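Local coordinates for protein putative peptidyl-arginine deiminase (Chlorobium tepidum, PDB 1XKN) that probably hydrolyses the guanidinium group of arginine-type substrates, such as agmatine or peptidyl-arginine, releasing ammonia and leaving a ureido product, at residues A[230-235]-A[251-256]; A[273-278]-A[329-334]; A[41-46]-A[335-340]. One frame throughout, in Å; residues are numbered along the deposited sequence.

Contact 1. Residues A[230-235]-A[251-256]; sequences VVIAVE and ELLKTM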
ATOM      1  N   VAL A 230      -1.611  13.710  -9.017  1.00  3.61           N
ATOM      2  CA  VAL A 230      -0.613  12.970  -8.263  1.00  4.58           C
ATOM      3  C   VAL A 230      -0.074  13.833  -7.135  1.00  5.84           C
ATOM      4  O   VAL A 230       0.262  15.001  -7.344  1.00  5.07           O
ATOM      5  CB  VAL A 230       0.581  12.556  -9.151  1.00  3.74           C
ATOM      6  CG1 VAL A 230       1.653  11.869  -8.307  1.00  3.50           C
ATOM      7  CG2 VAL A 230       0.110  11.628 -10.251  1.00  6.03           C
ATOM      8  N   VAL A 231      -0.023  13.268  -5.934  1.00  4.68           N
ATOM      9  CA  VAL A 231       0.538  13.993  -4.807  1.00  4.57           C
ATOM     10  C   VAL A 231       1.952  13.454  -4.666  1.00  4.81           C
ATOM     11  O   VAL A 231       2.179  12.247  -4.772  1.00  5.57           O
ATOM     12  CB  VAL A 231      -0.251  13.757  -3.485  1.00  6.78           C
ATOM     13  CG1 VAL A 231      -1.597  14.452  -3.560  1.00  8.35           C
ATOM     14  CG2 VAL A 231      -0.430  12.268  -3.215  1.00  7.50           C
ATOM     15  N   ILE A 232       2.909  14.347  -4.466  1.00  4.23           N
ATOM     16  CA  ILE A 232       4.284  13.915  -4.313  1.00  3.96           C
ATOM     17  C   ILE A 232       4.968  14.664  -3.187  1.00  5.20           C
ATOM     18  O   ILE A 232       4.817  15.878  -3.037  1.00  4.67           O
ATOM     19  CB  ILE A 232       5.093  14.092  -5.627  1.00  5.65           C
ATOM     20  CG1 ILE A 232       6.535  13.620  -5.407  1.00  4.46           C
ATOM     21  CG2 ILE A 232       5.044  15.544  -6.093  1.00  5.19           C
ATOM     22  CD1 ILE A 232       7.378  13.564  -6.667  1.00  8.77           C
ATOM     23  N   ALA A 233       5.706  13.918  -2.374  1.00  4.86           N
ATOM     24  CA  ALA A 233       6.429  14.500  -1.258  1.00  4.90           C
ATOM     25  C   ALA A 233       7.565  15.345  -1.800  1.00  5.81           C
ATOM     26  O   ALA A 233       8.280  14.932  -2.718  1.00  6.30           O
ATOM     27  CB  ALA A 233       6.978  13.406  -0.367  1.00  4.00           C
ATOM     28  N   VAL A 234       7.725  16.534  -1.239  1.00  5.53           N
ATOM     29  CA  VAL A 234       8.788  17.424  -1.671  1.00  8.52           C
ATOM     30  C   VAL A 234       9.511  17.981  -0.455  1.00  9.19           C
ATOM     31  O   VAL A 234       8.889  18.536   0.450  1.00 11.28           O
ATOM     32  CB  VAL A 234       8.230  18.580  -2.537  1.00 10.62           C
ATOM     33  CG1 VAL A 234       7.838  18.049  -3.911  1.00 11.68           C
ATOM     34  CG2 VAL A 234       7.030  19.202  -1.862  1.00 15.17           C
ATOM     35  N   GLU A 235      10.826  17.796  -0.422  1.00  8.42           N
ATOM     36  CA  GLU A 235      11.641  18.289   0.680  1.00  8.90           C
ATOM     37  C   GLU A 235      12.105  19.697   0.337  1.00  9.53           C
ATOM     38  O   GLU A 235      12.542  19.955  -0.785  1.00  9.92           O
ATOM     39  CB  GLU A 235      12.847  17.368   0.889  1.00  9.43           C
ATOM     40  CG  GLU A 235      13.842  17.838   1.945  1.00 10.18           C
ATOM     41  CD  GLU A 235      13.196  18.071   3.295  1.00 10.73           C
ATOM     42  OE1 GLU A 235      12.487  17.166   3.783  1.00  7.85           O
ATOM     43  OE2 GLU A 235      13.403  19.156   3.877  1.00 13.87           O
ATOM     44  N   GLU A 251       9.991  17.430 -10.808  1.00  7.08           N
ATOM     45  CA  GLU A 251      10.155  18.028 -12.125  1.00  8.28           C
ATOM     46  C   GLU A 251       9.757  17.036 -13.213  1.00  8.37           C
ATOM     47  O   GLU A 251       9.176  17.419 -14.228  1.00  8.15           O
ATOM     48  CB  GLU A 251      11.598  18.497 -12.327  1.00  7.97           C
ATOM     49  CG  GLU A 251      11.980  19.714 -11.483  1.00  9.64           C
ATOM     50  CD  GLU A 251      11.029  20.886 -11.676  1.00 10.85           C
ATOM     51  OE1 GLU A 251      10.597  21.128 -12.824  1.00 12.00           O
ATOM     52  OE2 GLU A 251      10.723  21.583 -10.682  1.00 11.46           O
ATOM     53  N   LEU A 252      10.056  15.758 -12.996  1.00  7.51           N
ATOM     54  CA  LEU A 252       9.695  14.735 -13.971  1.00  7.19           C
ATOM     55  C   LEU A 252       8.173  14.660 -14.079  1.00  7.23           C
ATOM     56  O   LEU A 252       7.619  14.635 -15.180  1.00  6.30           O
ATOM     57  CB  LEU A 252      10.256  13.373 -13.553  1.00  7.51           C
ATOM     58  CG  LEU A 252       9.961  12.188 -14.479  1.00  7.85           C
ATOM     59  CD1 LEU A 252      10.468  12.476 -15.888  1.00  8.54           C
ATOM     60  CD2 LEU A 252      10.625  10.941 -13.923  1.00  6.43           C
ATOM     61  N   LEU A 253       7.491  14.629 -12.938  1.00  6.96           N
ATOM     62  CA  LEU A 253       6.033  14.569 -12.936  1.00  7.03           C
ATOM     63  C   LEU A 253       5.411  15.753 -13.659  1.00  7.47           C
ATOM     64  O   LEU A 253       4.343  15.630 -14.262  1.00  6.96           O
ATOM     65  CB  LEU A 253       5.505  14.517 -11.500  1.00  7.53           C
ATOM     66  CG  LEU A 253       5.460  13.119 -10.883  1.00  9.56           C
ATOM     67  CD1 LEU A 253       5.265  13.223  -9.384  1.00  9.96           C
ATOM     68  CD2 LEU A 253       4.328  12.320 -11.523  1.00  8.85           C
ATOM     69  N   LYS A 254       6.074  16.902 -13.601  1.00  6.43           N
ATOM     70  CA  LYS A 254       5.556  18.098 -14.253  1.00  7.08           C
ATOM     71  C   LYS A 254       5.630  18.020 -15.779  1.00  7.97           C
ATOM     72  O   LYS A 254       5.124  18.903 -16.471  1.00  9.66           O
ATOM     73  CB  LYS A 254       6.298  19.339 -13.742  1.00  7.98           C
ATOM     74  CG  LYS A 254       5.965  19.700 -12.294  1.00  8.88           C
ATOM     75  CD  LYS A 254       4.561  20.277 -12.160  1.00 10.10           C
ATOM     76  CE  LYS A 254       4.478  21.677 -12.755  1.00 11.83           C
ATOM     77  NZ  LYS A 254       5.334  22.646 -12.009  1.00 12.04           N
ATOM     78  N   THR A 255       6.254  16.964 -16.298  1.00  7.39           N
ATOM     79  CA  THR A 255       6.365  16.773 -17.744  1.00  8.14           C
ATOM     80  C   THR A 255       5.552  15.558 -18.190  1.00  7.53           C
ATOM     81  O   THR A 255       5.425  15.293 -19.387  1.00  9.60           O
ATOM     82  CB  THR A 255       7.823  16.541 -18.198  1.00  7.94           C
ATOM     83  OG1 THR A 255       8.259  15.245 -17.773  1.00  8.29           O
ATOM     84  CG2 THR A 255       8.746  17.602 -17.607  1.00  9.07           C
HETATM   85  N   MSE A 256       5.011  14.813 -17.228  1.00  8.18           N
HETATM   86  CA  MSE A 256       4.225  13.619 -17.534  1.00  7.28           C
HETATM   87  C   MSE A 256       2.773  13.957 -17.841  1.00  8.23           C
HETATM   88  O   MSE A 256       2.209  14.905 -17.292  1.00  9.48           O
HETATM   89  CB  MSE A 256       4.299  12.629 -16.372  1.00  8.04           C
HETATM   90  CG  MSE A 256       5.694  12.097 -16.131  1.00  8.15           C
HETATM   91 SE   MSE A 256       5.777  10.929 -14.605  1.00 12.85          SE
HETATM   92  CE  MSE A 256       7.064   9.655 -15.286  1.00  7.62           C
TER
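Leu253 meets Val230 and Ile232 without any flat side chain between them: no ring face or edge is involved, and branched aliphatic groups make the whole contact. One methyl does the work. Leu253 CD1 comes in tip to tip with Ile232, lying 3.5 Å from Ile232 CD1, tighter than an ordinary methyl contact, and 3.9 Å from Ile232 CB. The same methyl therefore nestles against both the base and the end of the isoleucine. Val230 crosses Leu253 at about a right angle, with CG1 4.0 Å from Leu253 CD1. In Val230 this methyl is anti to the backbone N (chi1 176°), which turns it to Leu253, while the branching of both strand residues gives a broad apolar surface. Leucine suits the helix side because its fork reaches across to the strand. Two residues further on, Thr255 OG1 donates to Leu252 O at 2.7 Å, in the carbonyl plane on a lone pair, and Thr255 N uses the same oxygen. Ile266 touches both Ile232 and Leu253. The arrangement is the buried helix-on-sheet seam of a beta-alpha-beta crossover, in which helix 243-253 connects the parallel neighbours 229-233 and 265-269.

Contact 2. Residues A[273-278]-A[329-334]; sequences EPVYYD and DLIWGL
The short strand 276-277 passes beside the 3-10 turn 330-333, with Tyr277 CA and Trp332 CA 7.3 Å apart and no hydrogen bond between the two backbones. Tyr277 and Trp332 form a T-shaped (edge-to-face) pair: the phenol ring presents its edge to one face of the indole, with centroids 4.6 Å apart, measured to the five-membered ring, and planes at 68°. Tyr277 CD2 stands over the centre of the indole and is 3.4 Å from Trp332 CE2. Both side chains have CG anti to the backbone N (chi1 -172° and 177°), which swings each ring out across the gap. At the six-membered end of the indole, Asp278 OD2 lies 3.5 Å from Trp332 CZ2, its carboxylate turned almost perpendicular to the ring. Val275 CG1 adds a looser aliphatic touch, 4.2 Å from Ile331 CG2. Tryptophan suits this buried place because it offers a wide apolar face, while its one N-H, at NE1, is satisfied by a hydrogen bond to Pro30 O. Lys32 makes cation-pi contacts with both aromatic rings. On the strand side, Trp332 also packs on Glu280 of the paired strand 280-281, while the neighbouring Leu330 rests on Val39 and Phe40 of helix 36-50.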
ATOM      1  N   GLU A 273       9.723  15.660   9.334  1.00  6.21           N
ATOM      2  CA  GLU A 273      11.041  16.105   9.768  1.00  6.17           C
ATOM      3  C   GLU A 273      11.794  14.798   9.960  1.00  5.60           C
ATOM      4  O   GLU A 273      11.193  13.782  10.289  1.00  5.59           O
ATOM      5  CB  GLU A 273      10.957  16.872  11.087  1.00  8.53           C
ATOM      6  CG  GLU A 273      10.532  18.315  10.908  1.00 10.35           C
ATOM      7  CD  GLU A 273      10.313  19.032  12.226  1.00 13.56           C
ATOM      8  OE1 GLU A 273      10.689  18.484  13.284  1.00 14.46           O
ATOM      9  OE2 GLU A 273       9.779  20.158  12.192  1.00 15.84           O
ATOM     10  N   PRO A 274      13.115  14.801   9.747  1.00  5.37           N
ATOM     11  CA  PRO A 274      13.942  13.600   9.892  1.00  6.08           C
ATOM     12  C   PRO A 274      13.630  12.730  11.111  1.00  6.70           C
ATOM     13  O   PRO A 274      13.528  13.226  12.233  1.00  8.19           O
ATOM     14  CB  PRO A 274      15.357  14.167   9.930  1.00  6.37           C
ATOM     15  CG  PRO A 274      15.253  15.338   8.993  1.00  6.72           C
ATOM     16  CD  PRO A 274      13.948  15.974   9.421  1.00  5.40           C
ATOM     17  N   VAL A 275      13.477  11.429  10.869  1.00  6.46           N
ATOM     18  CA  VAL A 275      13.193  10.457  11.920  1.00  5.85           C
ATOM     19  C   VAL A 275      14.335   9.447  11.983  1.00  6.33           C
ATOM     20  O   VAL A 275      14.701   8.838  10.974  1.00  6.24           O
ATOM     21  CB  VAL A 275      11.863   9.706  11.656  1.00  5.58           C
ATOM     22  CG1 VAL A 275      11.601   8.695  12.766  1.00  6.73           C
ATOM     23  CG2 VAL A 275      10.717  10.700  11.576  1.00  7.32           C
ATOM     24  N   TYR A 276      14.892   9.282  13.179  1.00  7.04           N
ATOM     25  CA  TYR A 276      16.008   8.372  13.411  1.00  6.77           C
ATOM     26  C   TYR A 276      15.755   7.447  14.594  1.00  7.43           C
ATOM     27  O   TYR A 276      14.928   7.734  15.456  1.00  7.65           O
ATOM     28  CB  TYR A 276      17.275   9.173  13.727  1.00  9.02           C
ATOM     29  CG  TYR A 276      17.805  10.024  12.600  1.00  8.89           C
ATOM     30  CD1 TYR A 276      18.695   9.496  11.669  1.00 10.77           C
ATOM     31  CD2 TYR A 276      17.427  11.360  12.470  1.00 10.91           C
ATOM     32  CE1 TYR A 276      19.203  10.279  10.637  1.00 11.31           C
ATOM     33  CE2 TYR A 276      17.927  12.152  11.440  1.00 11.98           C
ATOM     34  CZ  TYR A 276      18.814  11.603  10.528  1.00 12.61           C
ATOM     35  OH  TYR A 276      19.314  12.374   9.507  1.00 14.66           O
ATOM     36  N   TYR A 277      16.484   6.336  14.615  1.00  8.79           N
ATOM     37  CA  TYR A 277      16.446   5.368  15.709  1.00  8.67           C
ATOM     38  C   TYR A 277      17.705   4.523  15.563  1.00  8.28           C
ATOM     39  O   TYR A 277      18.048   4.103  14.458  1.00  8.68           O
ATOM     40  CB  TYR A 277      15.215   4.465  15.661  1.00 10.13           C
ATOM     41  CG  TYR A 277      15.104   3.600  16.899  1.00 10.84           C
ATOM     42  CD1 TYR A 277      14.787   4.161  18.139  1.00  9.41           C
ATOM     43  CD2 TYR A 277      15.373   2.229  16.846  1.00 10.52           C
ATOM     44  CE1 TYR A 277      14.745   3.379  19.293  1.00 10.83           C
ATOM     45  CE2 TYR A 277      15.335   1.441  17.996  1.00 11.54           C
ATOM     46  CZ  TYR A 277      15.021   2.022  19.214  1.00 11.56           C
ATOM     47  OH  TYR A 277      14.981   1.255  20.359  1.00 15.00           O
ATOM     48  N   ASP A 278      18.385   4.273  16.677  1.00  9.81           N
ATOM     49  CA  ASP A 278      19.626   3.505  16.659  1.00 10.13           C
ATOM     50  C   ASP A 278      20.635   4.168  15.719  1.00 10.29           C
ATOM     51  O   ASP A 278      21.495   3.505  15.142  1.00 11.35           O
ATOM     52  CB  ASP A 278      19.370   2.053  16.227  1.00 10.19           C
ATOM     53  CG  ASP A 278      18.878   1.179  17.367  1.00 11.48           C
ATOM     54  OD1 ASP A 278      18.842   1.659  18.521  1.00 12.78           O
ATOM     55  OD2 ASP A 278      18.525   0.003  17.113  1.00 11.83           O
ATOM     56  N   ASP A 329       6.829   4.676  16.107  1.00  6.00           N
ATOM     57  CA  ASP A 329       7.384   3.367  16.416  1.00  6.39           C
ATOM     58  C   ASP A 329       7.185   2.387  15.271  1.00  5.69           C
ATOM     59  O   ASP A 329       8.045   1.546  15.011  1.00  5.95           O
ATOM     60  CB  ASP A 329       6.762   2.797  17.690  1.00  6.30           C
ATOM     61  CG  ASP A 329       7.139   3.589  18.925  1.00  7.99           C
ATOM     62  OD1 ASP A 329       8.350   3.770  19.171  1.00  9.20           O
ATOM     63  OD2 ASP A 329       6.221   4.020  19.650  1.00  8.38           O
ATOM     64  N   LEU A 330       6.054   2.485  14.583  1.00  4.99           N
ATOM     65  CA  LEU A 330       5.797   1.578  13.475  1.00  4.95           C
ATOM     66  C   LEU A 330       6.877   1.686  12.404  1.00  5.15           C
ATOM     67  O   LEU A 330       7.340   0.674  11.877  1.00  4.25           O
ATOM     68  CB  LEU A 330       4.429   1.865  12.851  1.00  4.69           C
ATOM     69  CG  LEU A 330       4.041   0.959  11.677  1.00  3.54           C
ATOM     70  CD1 LEU A 330       3.964  -0.487  12.147  1.00  4.30           C
ATOM     71  CD2 LEU A 330       2.698   1.406  11.103  1.00  4.45           C
ATOM     72  N   ILE A 331       7.287   2.916  12.102  1.00  5.28           N
ATOM     73  CA  ILE A 331       8.286   3.174  11.066  1.00  5.09           C
ATOM     74  C   ILE A 331       9.647   2.497  11.272  1.00  4.85           C
ATOM     75  O   ILE A 331      10.452   2.418  10.342  1.00  5.80           O
ATOM     76  CB  ILE A 331       8.470   4.708  10.858  1.00  3.51           C
ATOM     77  CG1 ILE A 331       9.148   4.978   9.513  1.00  4.51           C
ATOM     78  CG2 ILE A 331       9.285   5.306  11.987  1.00  5.31           C
ATOM     79  CD1 ILE A 331       8.380   4.430   8.317  1.00  5.07           C
ATOM     80  N   TRP A 332       9.903   2.010  12.483  1.00  5.09           N
ATOM     81  CA  TRP A 332      11.156   1.313  12.769  1.00  4.98           C
ATOM     82  C   TRP A 332      11.134   0.012  11.962  1.00  4.64           C
ATOM     83  O   TRP A 332      12.170  -0.609  11.730  1.00  4.60           O
ATOM     84  CB  TRP A 332      11.267   1.024  14.273  1.00  4.48           C
ATOM     85  CG  TRP A 332      12.490   0.245  14.709  1.00  6.35           C
ATOM     86  CD1 TRP A 332      12.521  -0.775  15.619  1.00  6.18           C
ATOM     87  CD2 TRP A 332      13.849   0.439  14.280  1.00  6.21           C
ATOM     88  NE1 TRP A 332      13.810  -1.231  15.783  1.00  5.29           N
ATOM     89  CE2 TRP A 332      14.645  -0.505  14.975  1.00  5.72           C
ATOM     90  CE3 TRP A 332      14.471   1.314  13.383  1.00  5.65           C
ATOM     91  CZ2 TRP A 332      16.028  -0.598  14.795  1.00  4.93           C
ATOM     92  CZ3 TRP A 332      15.851   1.224  13.203  1.00  6.64           C
ATOM     93  CH2 TRP A 332      16.614   0.271  13.909  1.00  4.73           C
ATOM     94  N   GLY A 333       9.936  -0.384  11.531  1.00  4.25           N
ATOM     95  CA  GLY A 333       9.779  -1.585  10.725  1.00  6.84           C
ATOM     96  C   GLY A 333      10.098  -1.283   9.268  1.00  4.66           C
ATOM     97  O   GLY A 333      10.112  -2.181   8.422  1.00  7.60           O
ATOM     98  N   LEU A 334      10.339  -0.001   8.990  1.00  5.98           N
ATOM     99  CA  LEU A 334      10.694   0.506   7.666  1.00  4.81           C
ATOM    100  C   LEU A 334       9.520   0.625   6.692  1.00  4.99           C
ATOM    101  O   LEU A 334       9.701   0.655   5.472  1.00  6.05           O
ATOM    102  CB  LEU A 334      11.820  -0.344   7.060  1.00  4.42           C
ATOM    103  CG  LEU A 334      13.003  -0.597   8.005  1.00  5.63           C
ATOM    104  CD1 LEU A 334      14.041  -1.453   7.295  1.00  4.91           C
ATOM    105  CD2 LEU A 334      13.623   0.725   8.454  1.00  5.25           C
TER

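Contact 3. Residues A[41-46]-A[335-340]; sequences AELAYQ and GAIHCV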
ATOM      1  N   ALA A  41      -3.699  -2.006  16.418  1.00  6.62           N
ATOM      2  CA  ALA A  41      -5.027  -1.961  17.024  1.00  6.36           C
ATOM      3  C   ALA A  41      -5.677  -0.621  16.691  1.00  5.92           C
ATOM      4  O   ALA A  41      -6.866  -0.560  16.381  1.00  5.38           O
ATOM      5  CB  ALA A  41      -4.928  -2.137  18.534  1.00  5.52           C
ATOM      6  N   GLU A  42      -4.890   0.453  16.746  1.00  5.35           N
ATOM      7  CA  GLU A  42      -5.403   1.781  16.434  1.00  5.93           C
ATOM      8  C   GLU A  42      -5.825   1.830  14.969  1.00  5.02           C
ATOM      9  O   GLU A  42      -6.882   2.361  14.632  1.00  5.03           O
ATOM     10  CB  GLU A  42      -4.337   2.846  16.705  1.00  8.86           C
ATOM     11  CG  GLU A  42      -4.808   4.269  16.428  1.00 11.14           C
ATOM     12  CD  GLU A  42      -3.787   5.317  16.823  1.00 14.42           C
ATOM     13  OE1 GLU A  42      -4.077   6.520  16.656  1.00 17.79           O
ATOM     14  OE2 GLU A  42      -2.695   4.940  17.301  1.00 16.99           O
ATOM     15  N   LEU A  43      -4.985   1.268  14.104  1.00  3.82           N
ATOM     16  CA  LEU A  43      -5.257   1.229  12.674  1.00  4.72           C
ATOM     17  C   LEU A  43      -6.514   0.416  12.383  1.00  4.03           C
ATOM     18  O   LEU A  43      -7.389   0.855  11.636  1.00  4.44           O
ATOM     19  CB  LEU A  43      -4.061   0.622  11.937  1.00  5.44           C
ATOM     20  CG  LEU A  43      -4.248   0.237  10.468  1.00  5.49           C
ATOM     21  CD1 LEU A  43      -4.662   1.447   9.650  1.00  6.35           C
ATOM     22  CD2 LEU A  43      -2.942  -0.347   9.940  1.00  6.82           C
ATOM     23  N   ALA A  44      -6.601  -0.771  12.977  1.00  5.25           N
ATOM     24  CA  ALA A  44      -7.759  -1.633  12.775  1.00  4.53           C
ATOM     25  C   ALA A  44      -9.027  -0.932  13.249  1.00  4.99           C
ATOM     26  O   ALA A  44     -10.068  -1.014  12.596  1.00  4.26           O
ATOM     27  CB  ALA A  44      -7.571  -2.950  13.520  1.00  4.84           C
ATOM     28  N   TYR A  45      -8.936  -0.231  14.378  1.00  5.74           N
ATOM     29  CA  TYR A  45     -10.088   0.486  14.908  1.00  5.68           C
ATOM     30  C   TYR A  45     -10.548   1.561  13.932  1.00  5.75           C
ATOM     31  O   TYR A  45     -11.727   1.628  13.586  1.00  4.74           O
ATOM     32  CB  TYR A  45      -9.762   1.136  16.254  1.00  6.09           C
ATOM     33  CG  TYR A  45     -10.836   2.095  16.715  1.00  7.29           C
ATOM     34  CD1 TYR A  45     -12.103   1.635  17.080  1.00  8.56           C
ATOM     35  CD2 TYR A  45     -10.599   3.469  16.751  1.00  8.18           C
ATOM     36  CE1 TYR A  45     -13.107   2.525  17.465  1.00 10.70           C
ATOM     37  CE2 TYR A  45     -11.595   4.363  17.135  1.00 11.43           C
ATOM     38  CZ  TYR A  45     -12.844   3.884  17.490  1.00 12.62           C
ATOM     39  OH  TYR A  45     -13.830   4.765  17.868  1.00 16.14           O
ATOM     40  N   GLN A  46      -9.620   2.408  13.490  1.00  4.76           N
ATOM     41  CA  GLN A  46      -9.982   3.459  12.546  1.00  5.70           C
ATOM     42  C   GLN A  46     -10.606   2.847  11.293  1.00  4.96           C
ATOM     43  O   GLN A  46     -11.602   3.352  10.780  1.00  5.81           O
ATOM     44  CB  GLN A  46      -8.755   4.297  12.166  1.00  6.36           C
ATOM     45  CG  GLN A  46      -8.298   5.272  13.240  1.00  7.91           C
ATOM     46  CD  GLN A  46      -9.406   6.210  13.697  1.00  8.38           C
ATOM     47  OE1 GLN A  46     -10.217   6.666  12.895  1.00 10.77           O
ATOM     48  NE2 GLN A  46      -9.432   6.512  14.990  1.00 13.97           N
ATOM     49  N   GLY A 335       8.319   0.705   7.254  1.00  3.76           N
ATOM     50  CA  GLY A 335       7.101   0.846   6.473  1.00  4.25           C
ATOM     51  C   GLY A 335       6.041   1.423   7.395  1.00  3.71           C
ATOM     52  O   GLY A 335       6.182   1.329   8.616  1.00  4.83           O
ATOM     53  N   ALA A 336       4.991   2.019   6.832  1.00  3.83           N
ATOM     54  CA  ALA A 336       3.929   2.608   7.645  1.00  2.97           C
ATOM     55  C   ALA A 336       2.519   2.142   7.258  1.00  3.59           C
ATOM     56  O   ALA A 336       2.336   1.006   6.820  1.00  3.69           O
ATOM     57  CB  ALA A 336       4.021   4.135   7.593  1.00  3.71           C
ATOM     58  N   ILE A 337       1.528   3.021   7.411  1.00  3.25           N
ATOM     59  CA  ILE A 337       0.136   2.668   7.125  1.00  3.69           C
ATOM     60  C   ILE A 337      -0.136   2.027   5.766  1.00  3.15           C
ATOM     61  O   ILE A 337      -0.783   0.981   5.696  1.00  3.02           O
ATOM     62  CB  ILE A 337      -0.800   3.891   7.283  1.00  3.31           C
ATOM     63  CG1 ILE A 337      -0.565   4.555   8.643  1.00  4.70           C
ATOM     64  CG2 ILE A 337      -2.263   3.450   7.178  1.00  4.66           C
ATOM     65  CD1 ILE A 337      -0.799   3.640   9.836  1.00  5.75           C
ATOM     66  N   HIS A 338       0.338   2.635   4.684  1.00  3.13           N
ATOM     67  CA  HIS A 338       0.085   2.050   3.369  1.00  2.97           C
ATOM     68  C   HIS A 338       0.730   0.676   3.235  1.00  2.69           C
ATOM     69  O   HIS A 338       0.162  -0.232   2.625  1.00  3.90           O
ATOM     70  CB  HIS A 338       0.590   2.962   2.246  1.00  2.66           C
ATOM     71  CG  HIS A 338       0.011   2.629   0.906  1.00  2.29           C
ATOM     72  ND1 HIS A 338       0.762   2.114  -0.129  1.00  4.22           N
ATOM     73  CD2 HIS A 338      -1.261   2.700   0.449  1.00  2.91           C
ATOM     74  CE1 HIS A 338      -0.024   1.882  -1.166  1.00  5.19           C
ATOM     75  NE2 HIS A 338      -1.256   2.228  -0.841  1.00  3.42           N
ATOM     76  N   CYS A 339       1.912   0.521   3.822  1.00  3.23           N
ATOM     77  CA  CYS A 339       2.644  -0.739   3.755  1.00  3.15           C
ATOM     78  C   CYS A 339       1.973  -1.900   4.479  1.00  3.93           C
ATOM     79  O   CYS A 339       2.132  -3.050   4.082  1.00  5.02           O
ATOM     80  CB  CYS A 339       4.055  -0.558   4.322  1.00  4.71           C
ATOM     81  SG  CYS A 339       5.119   0.544   3.376  1.00 11.66           S
ATOM     82  N   VAL A 340       1.221  -1.612   5.535  1.00  3.41           N
ATOM     83  CA  VAL A 340       0.584  -2.685   6.293  1.00  4.14           C
ATOM     84  C   VAL A 340      -0.869  -2.960   5.918  1.00  4.78           C
ATOM     85  O   VAL A 340      -1.540  -3.774   6.553  1.00  7.28           O
ATOM     86  CB  VAL A 340       0.674  -2.416   7.819  1.00  4.78           C
ATOM     87  CG1 VAL A 340       2.131  -2.325   8.233  1.00  5.28           C
ATOM     88  CG2 VAL A 340      -0.071  -1.133   8.182  1.00  5.49           C
TER
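Leu43 points its CB from helix 36-50 toward Ile337 and Val340, and CG continues outward, anti to the backbone N (chi1 168°), so that the fork opens over the 335-340 turn. One branch, CD1, reaches Ile337 CG2 at 4.0 Å; the two side chains slide past each other in opposite directions, and the isoleucine meets it with the branch methyl at CB. The other branch, CD2, presses on Val340 CG2 at 3.5 Å, closer than usual for two methyls. A leucine fits because its two methyls can serve two partners at once, and the beta-branched residues offer theirs close to the backbone. The family belongs to the guanidino-group-modifying superfamily, whose fold is an alpha/beta propeller; here helix 36-50 is the crossover between the parallel strands 15-21 and 52-57, and the turn leads into strand 342-345, antiparallel to 15-21. Residues 337-339 have helical backbone angles, and Val340 N bonds to Ala336 O at 3.1 Å, which brings Val340, three residues after Ile337, round to the same leucine. Leu297 of strand 295-300 touches both Leu43 and Ile337. His338, between Ile337 and Val340 in sequence, takes no part; its ND1 and NE2 are hydrogen-bonded to Asp219 and Glu11.

From the N terminus, helix 36-50 supplies residues 41-46, which wait 288 residues for 335-340 to complete contact 3. Both other contacts lie within that loop. Contact 1 is local, with only 15 residues between 230-235 and 251-256, and closes before contact 2 opens at 273-278. Contact 2 is completed by 329-334, directly before the second segment of contact 3; contacts 1 and 2 are thus in series, and none cross. Contacts 2 and 3 touch, Leu330 CG lying 3.8 Å from Gly335 O, whereas contact 1 stays separate. Contact 3 joins helix 36-50 to the turn before strand 342-345, contact 2 joins hairpin strand 276-277 to the 3-10 turn 330-333, and contact 1 joins helix 243-253 to strand 229-233.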